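Local coordinates for transcriptional regulator, MarR family (Methanosarcina mazei, PDB 3S2W), which probably binds DNA as a winged helix-turn-helix transcription factor of the MarR family, at residues 44-49 against 115-120; 53-58 against 79-84. All blocks are in the same frame, centred on the assembly; numbering follows the deposited sequence.

Following the chain from the N terminus, helix 23-43 ends in the loop that holds 44-49, and helix 53-61 comes next. Contact 2 is the first to close: 53-58 meets 79-84 on helix 78-90 after 20 intervening residues that include helix 67-74. The chain then passes through the two strands 94-98 and 106-110 before 115-120, on helix 112-133, returns to 44-49 and completes contact 1 across 65 residues. The shorter closure therefore lies wholly within the longer one. Contact 1 joins the loop after helix 23-43 to helix 112-133, whereas contact 2 joins helices 53-61 and 78-90. The two meet where Ile48 CD1 lies 4.0 Å from Leu56 CD2.

Contact 1 (44-49 against 115-120); sequences EPYGIG and KKLEPD
Tyr46 and Ile48 meet Leu117 and Asp120 in the winged helix-turn-helix domain, where the loop between helices 23-43 and 53-61 packs on helix 112-133, the helix leaving its wing. Tyr46 starts this approach with CG anti to its carbonyl carbon (chi1 -48°), which directs the ring toward the helix. Its CB barely touches the tip of Leu117, at 4.2 Å from CD2. Further out, one long side of the ring meets the other methyl: Tyr46 CD2 is 3.6 Å from Leu117 CD1, with CE2 slightly more distant, the methyl standing obliquely to the ring. At the phenol end the neighbour changes, and CZ lies 4.0 Å from Asp120 CB. The hydroxyl goes beyond it, with Tyr46 OH 3.3 Å from Asp120 OD2, the two side chains crossing at about a right angle and the ring and carboxylate planes turned 60° apart. An alanine here takes away the ring that Leu117 CD1 and Asp120 CB rest against, and is likely to open a gap between loop and helix.

Leu117 is forked between two partners. While CD1 serves the tyrosine, CD2 meets Ile48 tip to tip, 3.6 Å from its CD1; the extended outer arm of the isoleucine (chi2 177°) carries that methyl to the helix. Tyr93, in the loop before the wing, touches both Ile48 and Leu117, and its hydroxyl is hydrogen-bonded to the carbonyl oxygen of Tyr46, so a third part of the chain joins the aliphatic pair. The helix itself is kinked at this point: Pro119 has no N-H to give, and Asp120 N makes a weak bond of 2.9 Å to Leu117 O.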
loop_
_atom_site.group_PDB
_atom_site.type_symbol
_atom_site.label_atom_id
_atom_site.label_comp_id
_atom_site.label_asym_id
_atom_site.label_seq_id
_atom_site.Cartn_x
_atom_site.Cartn_y
_atom_site.Cartn_z
ATOM N N GLU A 44 15.098 8.406 -6.695
ATOM C CA GLU A 44 15.649 9.717 -6.330
ATOM C C GLU A 44 16.572 10.286 -7.411
ATOM O O GLU A 44 16.438 11.442 -7.768
ATOM C CB GLU A 44 16.445 9.619 -5.047
ATOM C CG GLU A 44 15.938 10.378 -3.840
ATOM C CD GLU A 44 16.552 9.821 -2.542
ATOM O OE1 GLU A 44 17.769 10.027 -2.291
ATOM O OE2 GLU A 44 15.820 9.136 -1.788
ATOM N N PRO A 45 17.524 9.476 -7.915
ATOM C CA PRO A 45 18.497 10.045 -8.855
ATOM C C PRO A 45 17.853 10.657 -10.092
ATOM O O PRO A 45 18.492 11.471 -10.746
ATOM C CB PRO A 45 19.370 8.844 -9.226
ATOM C CG PRO A 45 19.302 7.951 -7.998
ATOM C CD PRO A 45 17.907 8.125 -7.459
ATOM N N TYR A 46 16.610 10.286 -10.389
ATOM C CA TYR A 46 15.858 10.889 -11.492
ATOM C C TYR A 46 14.996 12.041 -10.999
ATOM O O TYR A 46 14.196 12.592 -11.746
ATOM C CB TYR A 46 14.988 9.850 -12.205
ATOM C CG TYR A 46 15.745 8.593 -12.547
ATOM C CD1 TYR A 46 15.725 7.483 -11.699
ATOM C CD2 TYR A 46 16.505 8.520 -13.694
ATOM C CE1 TYR A 46 16.443 6.339 -12.000
ATOM C CE2 TYR A 46 17.220 7.381 -14.008
ATOM C CZ TYR A 46 17.192 6.297 -13.160
ATOM O OH TYR A 46 17.917 5.178 -13.503
ATOM N N GLY A 47 15.158 12.402 -9.737
ATOM C CA GLY A 47 14.374 13.468 -9.143
ATOM C C GLY A 47 12.892 13.151 -9.102
ATOM O O GLY A 47 12.067 14.020 -9.348
ATOM N N ILE A 48 12.559 11.908 -8.776
ATOM C CA ILE A 48 11.172 11.436 -8.795
ATOM C C ILE A 48 10.808 10.842 -7.434
ATOM O O ILE A 48 11.528 10.003 -6.905
ATOM C CB ILE A 48 10.987 10.338 -9.872
ATOM C CG1 ILE A 48 11.379 10.863 -11.241
ATOM C CG2 ILE A 48 9.563 9.903 -9.987
ATOM C CD1 ILE A 48 11.274 9.804 -12.316
ATOM N N GLY A 49 9.696 11.281 -6.866
ATOM C CA GLY A 49 9.205 10.699 -5.638
ATOM C C GLY A 49 8.441 9.411 -5.906
ATOM O O GLY A 49 7.893 9.211 -6.998
ATOM N N LYS A 115 9.900 8.899 -21.932
ATOM C CA LYS A 115 9.876 7.626 -22.643
ATOM C C LYS A 115 11.206 6.924 -22.452
ATOM O O LYS A 115 11.250 5.720 -22.190
ATOM C CB LYS A 115 9.517 7.774 -24.128
ATOM C CG LYS A 115 8.046 8.052 -24.379
ATOM C CD LYS A 115 7.773 8.524 -25.807
ATOM C CE LYS A 115 7.580 7.359 -26.773
ATOM N NZ LYS A 115 7.290 7.812 -28.173
ATOM N N LYS A 116 12.291 7.683 -22.544
ATOM C CA LYS A 116 13.615 7.107 -22.366
ATOM C C LYS A 116 13.892 6.619 -20.938
ATOM O O LYS A 116 14.882 5.929 -20.696
ATOM C CB LYS A 116 14.704 8.060 -22.861
ATOM C CG LYS A 116 14.695 8.216 -24.387
ATOM C CD LYS A 116 16.092 8.421 -24.961
ATOM C CE LYS A 116 16.122 8.145 -26.464
ATOM N NZ LYS A 116 17.509 8.265 -27.005
ATOM N N LEU A 117 13.009 6.951 -20.002
ATOM C CA LEU A 117 13.215 6.552 -18.618
ATOM C C LEU A 117 12.761 5.123 -18.372
ATOM O O LEU A 117 13.228 4.478 -17.438
ATOM C CB LEU A 117 12.474 7.481 -17.673
ATOM C CG LEU A 117 13.307 7.673 -16.411
ATOM C CD1 LEU A 117 14.702 8.086 -16.837
ATOM C CD2 LEU A 117 12.705 8.702 -15.484
ATOM N N GLU A 118 11.879 4.637 -19.243
ATOM C CA GLU A 118 11.144 3.381 -19.053
ATOM C C GLU A 118 11.963 2.124 -18.739
ATOM O O GLU A 118 11.587 1.366 -17.860
ATOM C CB GLU A 118 10.214 3.116 -20.245
ATOM C CG GLU A 118 9.183 2.061 -19.975
ATOM C CD GLU A 118 8.382 1.680 -21.222
ATOM O OE1 GLU A 118 7.665 0.668 -21.160
ATOM O OE2 GLU A 118 8.467 2.372 -22.265
ATOM N N PRO A 119 13.065 1.881 -19.475
ATOM C CA PRO A 119 13.913 0.721 -19.170
ATOM C C PRO A 119 14.421 0.772 -17.733
ATOM O O PRO A 119 14.550 -0.267 -17.073
ATOM C CB PRO A 119 15.107 0.890 -20.128
ATOM C CG PRO A 119 14.593 1.721 -21.236
ATOM C CD PRO A 119 13.565 2.643 -20.634
ATOM N N ASP A 120 14.717 1.976 -17.256
ATOM C CA ASP A 120 15.215 2.157 -15.894
ATOM C C ASP A 120 14.112 1.877 -14.848
ATOM O O ASP A 120 14.338 1.170 -13.871
ATOM C CB ASP A 120 15.788 3.564 -15.714
ATOM C CG ASP A 120 16.785 3.949 -16.819
ATOM O OD1 ASP A 120 16.335 4.342 -17.937
ATOM O OD2 ASP A 120 18.015 3.869 -16.554
#

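Contact 2 (53-58 against 79-84); sequences FPFLMR and GTTARA. With SO4 (sulfate ion), chain J.
Within the helix-turn-helix core, Phe55 of helix 53-61 packs against Thr81 and Ala84 of helix 78-90, the position of the recognition helix in MarR-type winged-helix proteins. The phenyl ring supplies the whole of the first helix's share. With CG anti to the carbonyl carbon (chi1 -60°), it extends from its own helix and meets the other with its outer atoms. Phe55 CZ comes 3.3 Å from Thr81 OG1, which lies at the ring edge near the ring plane, while CE1 stands 3.9 Å from the threonine methyl CG2. Along the other long side, Phe55 CE2 is 3.4 Å from Ala84 CB, and CD2 is only a little farther from the same methyl, placed obliquely to the ring. The ring end thus lies between a threonine and an alanine one turn of helix apart. Leu74, Ile76, Ile85 and Leu88 add further apolar neighbours to Phe55.

The Thr81 hydroxyl is hydrogen-bonded to the carbonyl oxygen of Asp77, so its polar need is met within its own part of the chain although it faces a phenyl edge. On another side of helix 78-90, Arg83 bends at chi3 and lays one guanidinium face over Gly79 O, 3.1 Å above the plane. Its NH2 makes a weak hydrogen bond of 3.3 Å to O2 of a sulfate ion, at 155°, and Gly79, without a side chain, lets O4 come within 3.7 Å of its CA. The sulfate probably came from the crystallisation liquor, but its place on this helix is consistent with a surface that could receive a DNA phosphate. Chemically, then, helix 78-90 has two characters: a side where methyls and an already bonded hydroxyl meet the phenyl ring, and one where Arg83 holds the sulfate weakly, consistent with a place for an anion.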
loop_
_atom_site.group_PDB
_atom_site.type_symbol
_atom_site.label_atom_id
_atom_site.label_comp_id
_atom_site.label_asym_id
_atom_site.label_seq_id
_atom_site.Cartn_x
_atom_site.Cartn_y
_atom_site.Cartn_z
ATOM N N PHE A 53 5.691 7.409 -9.047
ATOM C CA PHE A 53 6.043 6.181 -9.734
ATOM C C PHE A 53 4.841 5.455 -10.352
ATOM O O PHE A 53 4.912 5.015 -11.499
ATOM C CB PHE A 53 6.743 5.255 -8.765
ATOM C CG PHE A 53 7.353 4.069 -9.408
ATOM C CD1 PHE A 53 6.837 2.800 -9.185
ATOM C CD2 PHE A 53 8.460 4.209 -10.237
ATOM C CE1 PHE A 53 7.419 1.690 -9.791
ATOM C CE2 PHE A 53 9.045 3.109 -10.829
ATOM C CZ PHE A 53 8.533 1.849 -10.600
ATOM N N PRO A 54 3.733 5.333 -9.596
ATOM C CA PRO A 54 2.555 4.600 -10.068
ATOM C C PRO A 54 1.968 5.247 -11.333
ATOM O O PRO A 54 1.667 4.502 -12.265
ATOM C CB PRO A 54 1.573 4.710 -8.895
ATOM C CG PRO A 54 2.364 5.158 -7.758
ATOM C CD PRO A 54 3.470 5.992 -8.311
ATOM N N PHE A 55 1.838 6.582 -11.373
ATOM C CA PHE A 55 1.442 7.317 -12.602
ATOM C C PHE A 55 2.392 7.072 -13.771
ATOM O O PHE A 55 1.978 6.666 -14.849
ATOM C CB PHE A 55 1.302 8.840 -12.348
ATOM C CG PHE A 55 0.260 9.177 -11.311
ATOM C CD1 PHE A 55 -1.085 9.244 -11.659
ATOM C CD2 PHE A 55 0.623 9.376 -9.973
ATOM C CE1 PHE A 55 -2.047 9.510 -10.715
ATOM C CE2 PHE A 55 -0.344 9.652 -9.015
ATOM C CZ PHE A 55 -1.681 9.717 -9.385
ATOM N N LEU A 56 3.672 7.324 -13.569
ATOM C CA LEU A 56 4.621 7.026 -14.625
ATOM C C LEU A 56 4.405 5.597 -15.168
ATOM O O LEU A 56 4.287 5.415 -16.376
ATOM C CB LEU A 56 6.041 7.238 -14.126
ATOM C CG LEU A 56 7.047 7.732 -15.156
ATOM C CD1 LEU A 56 6.550 8.991 -15.865
ATOM C CD2 LEU A 56 8.407 7.972 -14.501
HETATM N N MSE A 57 4.316 4.598 -14.287
HETATM C CA MSE A 57 4.186 3.206 -14.723
HETATM C C MSE A 57 2.902 2.978 -15.524
HETATM O O MSE A 57 2.872 2.179 -16.456
HETATM C CB MSE A 57 4.250 2.227 -13.530
HETATM C CG MSE A 57 5.633 2.130 -12.849
HETATM SE SE MSE A 57 7.102 1.613 -14.073
HETATM C CE MSE A 57 6.741 -0.299 -14.258
ATOM N N ARG A 58 1.843 3.688 -15.160
ATOM C CA ARG A 58 0.584 3.601 -15.890
ATOM C C ARG A 58 0.682 4.198 -17.301
ATOM O O ARG A 58 0.199 3.604 -18.264
ATOM C CB ARG A 58 -0.526 4.289 -15.095
ATOM C CG ARG A 58 -1.919 4.044 -15.639
ATOM C CD ARG A 58 -2.224 2.573 -15.714
ATOM N NE ARG A 58 -3.174 2.298 -16.781
ATOM C CZ ARG A 58 -4.400 1.830 -16.592
ATOM N NH1 ARG A 58 -4.837 1.558 -15.369
ATOM N NH2 ARG A 58 -5.182 1.626 -17.640
ATOM N N GLY A 79 -6.562 15.384 -5.698
ATOM C CA GLY A 79 -5.603 16.349 -5.190
ATOM C C GLY A 79 -4.211 15.768 -5.075
ATOM O O GLY A 79 -3.227 16.457 -5.310
ATOM N N THR A 80 -4.126 14.493 -4.710
ATOM C CA THR A 80 -2.853 13.787 -4.722
ATOM C C THR A 80 -2.386 13.590 -6.174
ATOM O O THR A 80 -1.219 13.836 -6.508
ATOM C CB THR A 80 -2.954 12.433 -3.973
ATOM O OG1 THR A 80 -3.351 12.674 -2.620
ATOM C CG2 THR A 80 -1.622 11.703 -3.974
ATOM N N THR A 81 -3.313 13.169 -7.030
ATOM C CA THR A 81 -3.057 13.058 -8.468
ATOM C C THR A 81 -2.508 14.355 -9.064
ATOM O O THR A 81 -1.500 14.342 -9.759
ATOM C CB THR A 81 -4.315 12.608 -9.201
ATOM O OG1 THR A 81 -4.539 11.227 -8.906
ATOM C CG2 THR A 81 -4.187 12.800 -10.722
ATOM N N ALA A 82 -3.152 15.474 -8.757
ATOM C CA ALA A 82 -2.750 16.763 -9.307
ATOM C C ALA A 82 -1.305 17.122 -8.952
ATOM O O ALA A 82 -0.529 17.547 -9.821
ATOM C CB ALA A 82 -3.715 17.863 -8.855
ATOM N N ARG A 83 -0.945 16.918 -7.690
ATOM C CA ARG A 83 0.424 17.156 -7.220
ATOM C C ARG A 83 1.454 16.206 -7.835
ATOM O O ARG A 83 2.556 16.624 -8.223
ATOM C CB ARG A 83 0.500 17.108 -5.691
ATOM C CG ARG A 83 0.174 18.438 -5.035
ATOM C CD ARG A 83 0.016 18.301 -3.530
ATOM N NE ARG A 83 -1.390 18.197 -3.143
ATOM C CZ ARG A 83 -1.905 17.191 -2.440
ATOM N NH1 ARG A 83 -1.127 16.194 -2.036
ATOM N NH2 ARG A 83 -3.198 17.181 -2.141
ATOM N N ALA A 84 1.089 14.934 -7.939
ATOM C CA ALA A 84 1.961 13.980 -8.583
ATOM C C ALA A 84 2.202 14.398 -10.030
ATOM O O ALA A 84 3.350 14.575 -10.444
ATOM C CB ALA A 84 1.384 12.549 -8.501
HETATM S S SO4 J . -6.553 18.524 -1.505
HETATM O O1 SO4 J . -7.934 18.984 -1.651
HETATM O O2 SO4 J . -5.725 19.200 -2.501
HETATM O O3 SO4 J . -6.057 18.850 -0.167
HETATM O O4 SO4 J . -6.488 17.075 -1.713
#